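Local coordinates for aminopeptidase N (PDB 5DLL), which is a zinc metallopeptidase of the M1 family that releases N-terminal amino acids from peptides and probably helps degrade intracellular peptides left by protein breakdown, at residues Y226-K229 / Q230-D233; K414-K417 / L418-R422; E622-R625 / V626-D630. One frame throughout, in Å; residues are numbered along the deposited sequence.

Contact 1 (Y226-K229 / Q230-D233); sequences YAFK and QDID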
ATOM      1  N   TYR A 226     -12.211 -18.777   5.977  1.00 44.27           N
ATOM      2  CA  TYR A 226     -11.677 -19.909   6.732  1.00 46.17           C
ATOM      3  C   TYR A 226     -10.499 -19.474   7.602  1.00 51.57           C
ATOM      4  O   TYR A 226      -9.587 -18.789   7.135  1.00 44.35           O
ATOM      5  CB  TYR A 226     -11.207 -21.008   5.779  1.00 47.74           C
ATOM      6  CG  TYR A 226     -12.322 -21.760   5.090  1.00 49.53           C
ATOM      7  CD1 TYR A 226     -12.939 -22.844   5.708  1.00 50.70           C
ATOM      8  CD2 TYR A 226     -12.748 -21.401   3.816  1.00 49.57           C
ATOM      9  CE1 TYR A 226     -13.958 -23.543   5.081  1.00 54.51           C
ATOM     10  CE2 TYR A 226     -13.768 -22.092   3.180  1.00 53.33           C
ATOM     11  CZ  TYR A 226     -14.371 -23.162   3.816  1.00 56.09           C
ATOM     12  OH  TYR A 226     -15.386 -23.855   3.190  1.00 55.52           O
ATOM     13  N   ALA A 227     -10.523 -19.884   8.867  1.00 54.99           N
ATOM     14  CA  ALA A 227      -9.426 -19.619   9.797  1.00 51.85           C
ATOM     15  C   ALA A 227      -9.507 -20.573  10.986  1.00 54.40           C
ATOM     16  O   ALA A 227     -10.488 -21.294  11.145  1.00 60.13           O
ATOM     17  CB  ALA A 227      -9.468 -18.175  10.274  1.00 47.27           C
ATOM     18  N   PHE A 228      -8.471 -20.577  11.818  1.00 59.77           N
ATOM     19  CA  PHE A 228      -8.446 -21.440  12.997  1.00 63.93           C
ATOM     20  C   PHE A 228      -9.551 -21.045  13.976  1.00 63.21           C
ATOM     21  O   PHE A 228     -10.019 -19.906  13.966  1.00 58.69           O
ATOM     22  CB  PHE A 228      -7.086 -21.367  13.701  1.00 74.90           C
ATOM     23  CG  PHE A 228      -5.971 -22.050  12.954  1.00 75.27           C
ATOM     24  CD1 PHE A 228      -5.944 -23.435  12.834  1.00 80.97           C
ATOM     25  CD2 PHE A 228      -4.934 -21.312  12.393  1.00 78.54           C
ATOM     26  CE1 PHE A 228      -4.916 -24.067  12.157  1.00 87.38           C
ATOM     27  CE2 PHE A 228      -3.903 -21.940  11.716  1.00 77.69           C
ATOM     28  CZ  PHE A 228      -3.892 -23.319  11.597  1.00 82.37           C
ATOM     29  N   LYS A 229      -9.953 -21.994  14.815  1.00 64.20           N
ATOM     30  CA  LYS A 229     -10.996 -21.782  15.820  1.00 71.55           C
ATOM     31  C   LYS A 229     -10.805 -20.484  16.616  1.00 64.42           C
ATOM     32  O   LYS A 229     -11.764 -19.750  16.854  1.00 63.60           O
ATOM     33  CB  LYS A 229     -11.041 -22.992  16.771  1.00 93.21           C
ATOM     34  CG  LYS A 229     -12.001 -22.882  17.952  1.00107.90           C
ATOM     35  CD  LYS A 229     -13.438 -22.652  17.514  1.00107.05           C
ATOM     36  CE  LYS A 229     -14.382 -22.699  18.706  1.00111.97           C
ATOM     37  NZ  LYS A 229     -15.775 -22.328  18.328  1.00111.19           N
ATOM     38  N   GLN A 230      -9.567 -20.205  17.015  1.00 64.33           N
ATOM     39  CA  GLN A 230      -9.264 -19.059  17.885  1.00 69.67           C
ATOM     40  C   GLN A 230      -9.244 -17.701  17.158  1.00 72.42           C
ATOM     41  O   GLN A 230      -9.430 -16.654  17.788  1.00 67.80           O
ATOM     42  CB  GLN A 230      -7.945 -19.282  18.646  1.00 69.97           C
ATOM     43  CG  GLN A 230      -6.708 -19.507  17.780  1.00 76.09           C
ATOM     44  CD  GLN A 230      -6.456 -20.968  17.431  1.00 80.06           C
ATOM     45  OE1 GLN A 230      -7.377 -21.791  17.408  1.00 72.91           O
ATOM     46  NE2 GLN A 230      -5.201 -21.292  17.139  1.00 76.89           N
ATOM     47  N   ASP A 231      -9.024 -17.724  15.843  1.00 74.89           N
ATOM     48  CA  ASP A 231      -8.971 -16.503  15.026  1.00 71.44           C
ATOM     49  C   ASP A 231     -10.316 -16.110  14.381  1.00 64.72           C
ATOM     50  O   ASP A 231     -10.530 -14.940  14.052  1.00 53.69           O
ATOM     51  CB  ASP A 231      -7.919 -16.661  13.914  1.00 81.98           C
ATOM     52  CG  ASP A 231      -6.495 -16.805  14.450  1.00 81.23           C
ATOM     53  OD1 ASP A 231      -6.198 -16.263  15.536  1.00 72.36           O
ATOM     54  OD2 ASP A 231      -5.666 -17.450  13.769  1.00 80.53           O
ATOM     55  N   ILE A 232     -11.214 -17.080  14.203  1.00 59.56           N
ATOM     56  CA  ILE A 232     -12.411 -16.888  13.368  1.00 54.91           C
ATOM     57  C   ILE A 232     -13.390 -15.822  13.899  1.00 57.40           C
ATOM     58  O   ILE A 232     -14.029 -15.113  13.112  1.00 45.39           O
ATOM     59  CB  ILE A 232     -13.135 -18.243  13.106  1.00 56.29           C
ATOM     60  CG1 ILE A 232     -14.091 -18.145  11.906  1.00 56.92           C
ATOM     61  CG2 ILE A 232     -13.887 -18.727  14.345  1.00 58.27           C
ATOM     62  CD1 ILE A 232     -13.429 -17.809  10.586  1.00 49.01           C
ATOM     63  N   ASP A 233     -13.488 -15.694  15.224  1.00 67.40           N
ATOM     64  CA  ASP A 233     -14.407 -14.731  15.849  1.00 65.94           C
ATOM     65  C   ASP A 233     -14.090 -13.269  15.502  1.00 59.84           C
ATOM     66  O   ASP A 233     -14.963 -12.413  15.595  1.00 52.74           O
ATOM     67  CB  ASP A 233     -14.421 -14.904  17.376  1.00 74.29           C
ATOM     68  CG  ASP A 233     -15.109 -16.188  17.820  1.00 90.20           C
ATOM     69  OD1 ASP A 233     -15.542 -16.979  16.952  1.00 95.13           O
ATOM     70  OD2 ASP A 233     -15.218 -16.407  19.047  1.00 94.85           O
TER

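Contact 2 (K414-K417 / L418-R422); sequences KGMK and LYFER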
ATOM      1  N   LYS A 414     -15.932   3.785 -20.082  1.00 50.91           N
ATOM      2  CA  LYS A 414     -15.951   3.368 -21.495  1.00 55.50           C
ATOM      3  C   LYS A 414     -14.647   2.665 -21.884  1.00 51.24           C
ATOM      4  O   LYS A 414     -14.653   1.717 -22.672  1.00 50.01           O
ATOM      5  CB  LYS A 414     -16.159   4.567 -22.432  1.00 58.40           C
ATOM      6  CG  LYS A 414     -17.591   5.046 -22.599  1.00 58.66           C
ATOM      7  CD  LYS A 414     -17.637   6.174 -23.622  1.00 66.19           C
ATOM      8  CE  LYS A 414     -19.048   6.692 -23.860  1.00 77.77           C
ATOM      9  NZ  LYS A 414     -19.598   7.443 -22.697  1.00 81.26           N
ATOM     10  N   GLY A 415     -13.533   3.155 -21.344  1.00 49.82           N
ATOM     11  CA  GLY A 415     -12.221   2.569 -21.590  1.00 47.72           C
ATOM     12  C   GLY A 415     -12.001   1.245 -20.882  1.00 46.68           C
ATOM     13  O   GLY A 415     -11.339   0.361 -21.425  1.00 47.97           O
ATOM     14  N   MET A 416     -12.537   1.111 -19.666  1.00 44.17           N
ATOM     15  CA  MET A 416     -12.511  -0.167 -18.938  1.00 42.44           C
ATOM     16  C   MET A 416     -13.361  -1.195 -19.671  1.00 47.09           C
ATOM     17  O   MET A 416     -12.927  -2.323 -19.897  1.00 48.37           O
ATOM     18  CB  MET A 416     -13.055  -0.011 -17.515  1.00 40.29           C
ATOM     19  CG  MET A 416     -12.249   0.905 -16.613  1.00 41.84           C
ATOM     20  SD  MET A 416     -10.565   0.330 -16.342  1.00 45.96           S
ATOM     21  CE  MET A 416     -10.868  -1.238 -15.528  1.00 51.46           C
ATOM     22  N   LYS A 417     -14.578  -0.788 -20.029  1.00 50.44           N
ATOM     23  CA  LYS A 417     -15.503  -1.616 -20.801  1.00 55.04           C
ATOM     24  C   LYS A 417     -14.810  -2.231 -22.030  1.00 54.19           C
ATOM     25  O   LYS A 417     -14.920  -3.438 -22.267  1.00 53.05           O
ATOM     26  CB  LYS A 417     -16.713  -0.767 -21.223  1.00 62.43           C
ATOM     27  CG  LYS A 417     -17.809  -1.504 -21.982  1.00 81.15           C
ATOM     28  CD  LYS A 417     -18.865  -2.084 -21.055  1.00 87.03           C
ATOM     29  CE  LYS A 417     -19.984  -2.745 -21.847  1.00 86.67           C
ATOM     30  NZ  LYS A 417     -21.141  -3.110 -20.985  1.00 85.88           N
ATOM     31  N   LEU A 418     -14.090  -1.402 -22.788  1.00 50.57           N
ATOM     32  CA  LEU A 418     -13.380  -1.856 -23.991  1.00 50.87           C
ATOM     33  C   LEU A 418     -12.146  -2.695 -23.656  1.00 48.31           C
ATOM     34  O   LEU A 418     -11.833  -3.654 -24.359  1.00 54.07           O
ATOM     35  CB  LEU A 418     -12.959  -0.662 -24.856  1.00 51.09           C
ATOM     36  CG  LEU A 418     -12.384  -1.006 -26.238  1.00 53.53           C
ATOM     37  CD1 LEU A 418     -13.442  -1.666 -27.114  1.00 51.35           C
ATOM     38  CD2 LEU A 418     -11.809   0.228 -26.920  1.00 51.49           C
ATOM     39  N   TYR A 419     -11.443  -2.314 -22.595  1.00 45.95           N
ATOM     40  CA  TYR A 419     -10.266  -3.046 -22.128  1.00 47.91           C
ATOM     41  C   TYR A 419     -10.571  -4.528 -21.905  1.00 44.53           C
ATOM     42  O   TYR A 419      -9.807  -5.383 -22.341  1.00 40.70           O
ATOM     43  CB  TYR A 419      -9.723  -2.403 -20.844  1.00 48.82           C
ATOM     44  CG  TYR A 419      -8.545  -3.114 -20.207  1.00 50.41           C
ATOM     45  CD1 TYR A 419      -7.275  -3.057 -20.780  1.00 55.65           C
ATOM     46  CD2 TYR A 419      -8.695  -3.823 -19.013  1.00 50.74           C
ATOM     47  CE1 TYR A 419      -6.191  -3.698 -20.192  1.00 51.03           C
ATOM     48  CE2 TYR A 419      -7.619  -4.464 -18.416  1.00 50.64           C
ATOM     49  CZ  TYR A 419      -6.369  -4.401 -19.009  1.00 51.78           C
ATOM     50  OH  TYR A 419      -5.300  -5.039 -18.420  1.00 48.55           O
ATOM     51  N   PHE A 420     -11.692  -4.822 -21.246  1.00 44.64           N
ATOM     52  CA  PHE A 420     -12.108  -6.204 -21.002  1.00 43.18           C
ATOM     53  C   PHE A 420     -12.671  -6.858 -22.259  1.00 45.64           C
ATOM     54  O   PHE A 420     -12.504  -8.056 -22.454  1.00 51.02           O
ATOM     55  CB  PHE A 420     -13.137  -6.273 -19.870  1.00 44.61           C
ATOM     56  CG  PHE A 420     -12.594  -5.834 -18.539  1.00 44.45           C
ATOM     57  CD1 PHE A 420     -11.602  -6.566 -17.910  1.00 46.20           C
ATOM     58  CD2 PHE A 420     -13.070  -4.688 -17.915  1.00 46.37           C
ATOM     59  CE1 PHE A 420     -11.090  -6.166 -16.687  1.00 48.69           C
ATOM     60  CE2 PHE A 420     -12.567  -4.283 -16.690  1.00 43.42           C
ATOM     61  CZ  PHE A 420     -11.571  -5.023 -16.077  1.00 50.81           C
ATOM     62  N   GLU A 421     -13.341  -6.079 -23.106  1.00 50.62           N
ATOM     63  CA  GLU A 421     -13.853  -6.596 -24.382  1.00 59.30           C
ATOM     64  C   GLU A 421     -12.717  -7.150 -25.255  1.00 53.26           C
ATOM     65  O   GLU A 421     -12.820  -8.245 -25.802  1.00 54.42           O
ATOM     66  CB  GLU A 421     -14.651  -5.517 -25.138  1.00 66.76           C
ATOM     67  CG  GLU A 421     -16.079  -5.318 -24.622  1.00 76.33           C
ATOM     68  CD  GLU A 421     -16.743  -4.015 -25.081  1.00 84.60           C
ATOM     69  OE1 GLU A 421     -16.121  -3.216 -25.816  1.00 88.33           O
ATOM     70  OE2 GLU A 421     -17.910  -3.785 -24.697  1.00 73.58           O
ATOM     71  N   ARG A 422     -11.631  -6.396 -25.370  1.00 48.95           N
ATOM     72  CA  ARG A 422     -10.468  -6.844 -26.133  1.00 48.72           C
ATOM     73  C   ARG A 422      -9.727  -7.991 -25.454  1.00 47.22           C
ATOM     74  O   ARG A 422      -9.361  -8.976 -26.103  1.00 47.41           O
ATOM     75  CB  ARG A 422      -9.478  -5.691 -26.334  1.00 48.43           C
ATOM     76  CG  ARG A 422      -9.934  -4.637 -27.320  1.00 50.26           C
ATOM     77  CD  ARG A 422      -8.923  -3.506 -27.421  1.00 50.42           C
ATOM     78  NE  ARG A 422      -9.291  -2.553 -28.465  1.00 54.77           N
ATOM     79  CZ  ARG A 422      -8.706  -1.375 -28.666  1.00 58.19           C
ATOM     80  NH1 ARG A 422      -7.703  -0.965 -27.895  1.00 60.57           N
ATOM     81  NH2 ARG A 422      -9.133  -0.594 -29.648  1.00 59.83           N
TER

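Contact 3 (E622-R625 / V626-D630); sequences EAMR and VIMVD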
ATOM      1  N   GLU A 622      11.827  17.715   5.343  1.00 50.49           N
ATOM      2  CA  GLU A 622      11.940  17.397   3.915  1.00 54.91           C
ATOM      3  C   GLU A 622      12.139  18.646   3.043  1.00 56.09           C
ATOM      4  O   GLU A 622      12.641  18.551   1.927  1.00 57.74           O
ATOM      5  CB  GLU A 622      10.705  16.614   3.438  1.00 56.18           C
ATOM      6  CG  GLU A 622      10.559  15.230   4.064  1.00 55.31           C
ATOM      7  CD  GLU A 622       9.196  14.586   3.827  1.00 63.85           C
ATOM      8  OE1 GLU A 622       8.312  15.222   3.211  1.00 58.47           O
ATOM      9  OE2 GLU A 622       8.999  13.431   4.266  1.00 60.87           O
ATOM     10  N   ALA A 623      11.733  19.810   3.546  1.00 66.50           N
ATOM     11  CA  ALA A 623      11.954  21.077   2.843  1.00 70.50           C
ATOM     12  C   ALA A 623      13.424  21.504   2.878  1.00 68.08           C
ATOM     13  O   ALA A 623      13.909  22.166   1.963  1.00 58.71           O
ATOM     14  CB  ALA A 623      11.084  22.171   3.448  1.00 63.59           C
ATOM     15  N   MET A 624      14.124  21.109   3.935  1.00 68.47           N
ATOM     16  CA  MET A 624      15.473  21.589   4.196  1.00 69.96           C
ATOM     17  C   MET A 624      16.517  20.727   3.498  1.00 67.56           C
ATOM     18  O   MET A 624      16.348  19.514   3.379  1.00 68.40           O
ATOM     19  CB  MET A 624      15.735  21.593   5.704  1.00 70.69           C
ATOM     20  CG  MET A 624      14.652  22.284   6.517  1.00 65.67           C
ATOM     21  SD  MET A 624      15.173  22.662   8.199  1.00 66.14           S
ATOM     22  CE  MET A 624      16.320  24.007   7.905  1.00 71.90           C
ATOM     23  N   ARG A 625      17.595  21.364   3.041  1.00 65.18           N
ATOM     24  CA  ARG A 625      18.729  20.658   2.451  1.00 68.91           C
ATOM     25  C   ARG A 625      19.603  20.073   3.567  1.00 61.38           C
ATOM     26  O   ARG A 625      19.998  18.907   3.514  1.00 55.70           O
ATOM     27  CB  ARG A 625      19.543  21.600   1.556  1.00 75.72           C
ATOM     28  CG  ARG A 625      20.471  20.882   0.582  1.00 96.21           C
ATOM     29  CD  ARG A 625      21.244  21.855  -0.301  1.00102.13           C
ATOM     30  NE  ARG A 625      22.032  22.804   0.486  1.00111.43           N
ATOM     31  CZ  ARG A 625      23.193  22.531   1.086  1.00107.00           C
ATOM     32  NH1 ARG A 625      23.742  21.321   1.003  1.00110.80           N
ATOM     33  NH2 ARG A 625      23.813  23.480   1.779  1.00 86.13           N
ATOM     34  N   VAL A 626      19.899  20.899   4.569  1.00 59.10           N
ATOM     35  CA  VAL A 626      20.552  20.453   5.797  1.00 51.14           C
ATOM     36  C   VAL A 626      19.526  20.553   6.926  1.00 50.00           C
ATOM     37  O   VAL A 626      19.090  21.652   7.280  1.00 54.00           O
ATOM     38  CB  VAL A 626      21.782  21.321   6.135  1.00 53.80           C
ATOM     39  CG1 VAL A 626      22.483  20.792   7.381  1.00 56.13           C
ATOM     40  CG2 VAL A 626      22.742  21.375   4.951  1.00 53.15           C
ATOM     41  N   ILE A 627      19.141  19.406   7.480  1.00 42.96           N
ATOM     42  CA  ILE A 627      18.074  19.348   8.479  1.00 40.45           C
ATOM     43  C   ILE A 627      18.524  19.950   9.813  1.00 48.38           C
ATOM     44  O   ILE A 627      19.320  19.352  10.544  1.00 58.56           O
ATOM     45  CB  ILE A 627      17.586  17.898   8.691  1.00 37.91           C
ATOM     46  CG1 ILE A 627      16.914  17.382   7.409  1.00 41.05           C
ATOM     47  CG2 ILE A 627      16.631  17.812   9.879  1.00 37.42           C
ATOM     48  CD1 ILE A 627      16.562  15.905   7.422  1.00 41.71           C
ATOM     49  N   MET A 628      18.011  21.140  10.119  1.00 53.69           N
ATOM     50  CA  MET A 628      18.291  21.803  11.390  1.00 54.57           C
ATOM     51  C   MET A 628      17.253  21.328  12.397  1.00 50.06           C
ATOM     52  O   MET A 628      16.161  21.887  12.484  1.00 53.85           O
ATOM     53  CB  MET A 628      18.230  23.324  11.226  1.00 55.28           C
ATOM     54  CG  MET A 628      19.105  23.869  10.105  1.00 58.18           C
ATOM     55  SD  MET A 628      20.833  23.382  10.239  1.00 62.56           S
ATOM     56  CE  MET A 628      21.268  24.106  11.821  1.00 55.78           C
ATOM     57  N   VAL A 629      17.599  20.289  13.150  1.00 46.42           N
ATOM     58  CA  VAL A 629      16.622  19.578  13.977  1.00 48.68           C
ATOM     59  C   VAL A 629      16.046  20.448  15.087  1.00 44.75           C
ATOM     60  O   VAL A 629      14.831  20.507  15.252  1.00 44.34           O
ATOM     61  CB  VAL A 629      17.215  18.285  14.582  1.00 59.28           C
ATOM     62  CG1 VAL A 629      16.265  17.665  15.606  1.00 58.84           C
ATOM     63  CG2 VAL A 629      17.527  17.286  13.475  1.00 63.54           C
ATOM     64  N   ASP A 630      16.908  21.124  15.838  1.00 50.83           N
ATOM     65  CA  ASP A 630      16.453  21.935  16.970  1.00 53.71           C
ATOM     66  C   ASP A 630      15.708  23.200  16.534  1.00 49.88           C
ATOM     67  O   ASP A 630      14.791  23.638  17.225  1.00 51.12           O
ATOM     68  CB  ASP A 630      17.618  22.285  17.900  1.00 62.23           C
ATOM     69  CG  ASP A 630      18.193  21.062  18.604  1.00 67.70           C
ATOM     70  OD1 ASP A 630      17.410  20.289  19.209  1.00 56.36           O
ATOM     71  OD2 ASP A 630      19.432  20.880  18.555  1.00 66.62           O
TER

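Contact 1 (Y226-K229 / Q230-D233)
The Phe228 ring meets the carboxylate of Asp231 at its edge: OD2 lies near the ring plane, 4.2 Å from CD2. The two side chains run side by side in the same direction, their flat groups turned 70° apart. The amide of Gln230 comes in obliquely to the same ring and touches the root of the side chain, with Gln230 OE1 3.7 Å from Phe228 CB. All this hangs on a type I beta turn, Phe228 to Asp231, which ends strand 220-227 and starts the link to helix 236-253. Strand, helix and the parallel strand 261-267 form a beta-alpha-beta crossover in the mixed sheet of the thermolysin-like catalytic domain.

Phe228 O is shared by two backbone donors. Asp231 N closes the turn with a bond of 3.0 Å, reaching the oxygen from well above the carbonyl plane; Ile232 N adds a weak, bent bond of 3.1 Å to that same Phe228 O, and residues 230-232 keep helical backbone angles. Gln230 carries CG between its backbone N and carbonyl carbon (chi1 59°), and a second bend at chi2 folds its amide back over Phe228.

Beyond the turn, the Ile232 side chain reaches back to the end of strand 220-227. Its CG1 branch is anti to the backbone N (chi1 -162°), which sends CD1 back along the strand to Ala227. There it joins side chains of strand 207-214, where Ile232 also touches Ala207 and Ile209, while Phe228 touches Leu206 and Pro268. The Ile232 CD1 methyl sits 4.0 Å from Ala227 CB, and its CG2 methyl lies beside the carbonyl oxygen of Lys229.

Contact 2 (K414-K417 / L418-R422)
Tyr419 N donates to Gly415 O over 2.9 Å, the shortest of four successive i to i+4 bonds that carry this alpha helix from Lys414 to Glu421. The next one, Phe420 N to Met416 O at 3.1 Å, runs nearly along the C=O axis.

Met416 and Phe420, one turn apart, lie side by side and point the same way. Met416 is bent at both chi2 and chi3 (each -62°), which curls its methyl round to the ring: Met416 CE stands 3.7 Å from Phe420 CE2, with CZ next nearest. The residue just before Phe420 also covers its ring: Tyr419 CD2 lies over the centre of one face, 4.0 Å above the plane.

On the exposed flank Lys417 and Glu421 cross obliquely. The lysine aliphatic chain, bent at chi2, runs past the carboxylate, and Glu421 OE2 lies 3.5 Å from Lys417 CG. Lys417 NZ stays 5.0 Å from Glu421 OE2, so any attraction acts across a gap. Near the far end, Leu418 CD2 covers the centre of one face of the Arg422 guanidinium, whose NH2 forms a salt bridge with Asp439.

This stretch belongs to the long helix 390-423 of the catalytic domain, with the Tyr419 side chain about 13 Å from the bound zinc (nearest atoms). Helix 430-439 packs against it through Phe433, which touches Met416 and meets Tyr419 edge-to-face, while Trp315 of helix 314-319 makes an edge-to-face stack with Phe420.

Contact 3 (E622-R625 / V626-D630)
Met624 reaches forward four residues along the chain to Met628, and its CE methyl lies 3.6 Å from Met628 CG. The two thioether chains cross at about a right angle. Met624 leaves the backbone with CG anti to its own carbonyl carbon (chi1 -50°), runs on extended, and turns only at the last torsion, chi3 72°. That late bend brings the methyl onto Met628 CB and CG, and leaves Met624 SD 3.7 Å from Met628 N. Met628 is more compact, bent at chi2 and chi3 alike, and offers its first carbons to the partner while its own sulfur and methyl turn elsewhere.

The touch lies in the link between helices 617-621 and 629-646, in the C-terminal helical region, which probably has an ARM-like repeat architecture. Met628 occupies the N-cap position of the second helix. Val626 and Ile627 between the methionines are stretched out rather than coiled, with no hydrogen bond joining 622-625 to 626-630. Along this link Val626 O comes near the Met624 side chain, 3.7 Å from Met624 CB.

At the bend in the link Arg625 folds over its neighbour. Its chain is straight as far as chi2, then kinks at chi3 (57°) and lays one face of the guanidinium over Val626. The methyl CG2 of Val626 stands 3.7 Å above the Arg625 guanidinium plane, displaced toward its rim. Arg832 grips the link: its guanidinium bonds to Met624 O and, weakly, to Arg625 O, while its backbone bonds to that of Ile627.

The three contacts follow one another in series along the chain, each confined to one local piece of backbone, with none nested and none crossed. Contact 1 closes the turn leaving strand 220-227 and leads into helix 236-253. Contact 2 closes no loop; it lies within helix 390-423, joined to helices 314-319 and 430-439 of the catalytic domain. Contact 3 spans the link from helix 617-621 to helix 629-646 in the C-terminal helical region. They stay far apart: the centres of contacts 1 and 2 are about 39 Å apart, and contact 3 lies on the opposite side of the chain's centre from each of them.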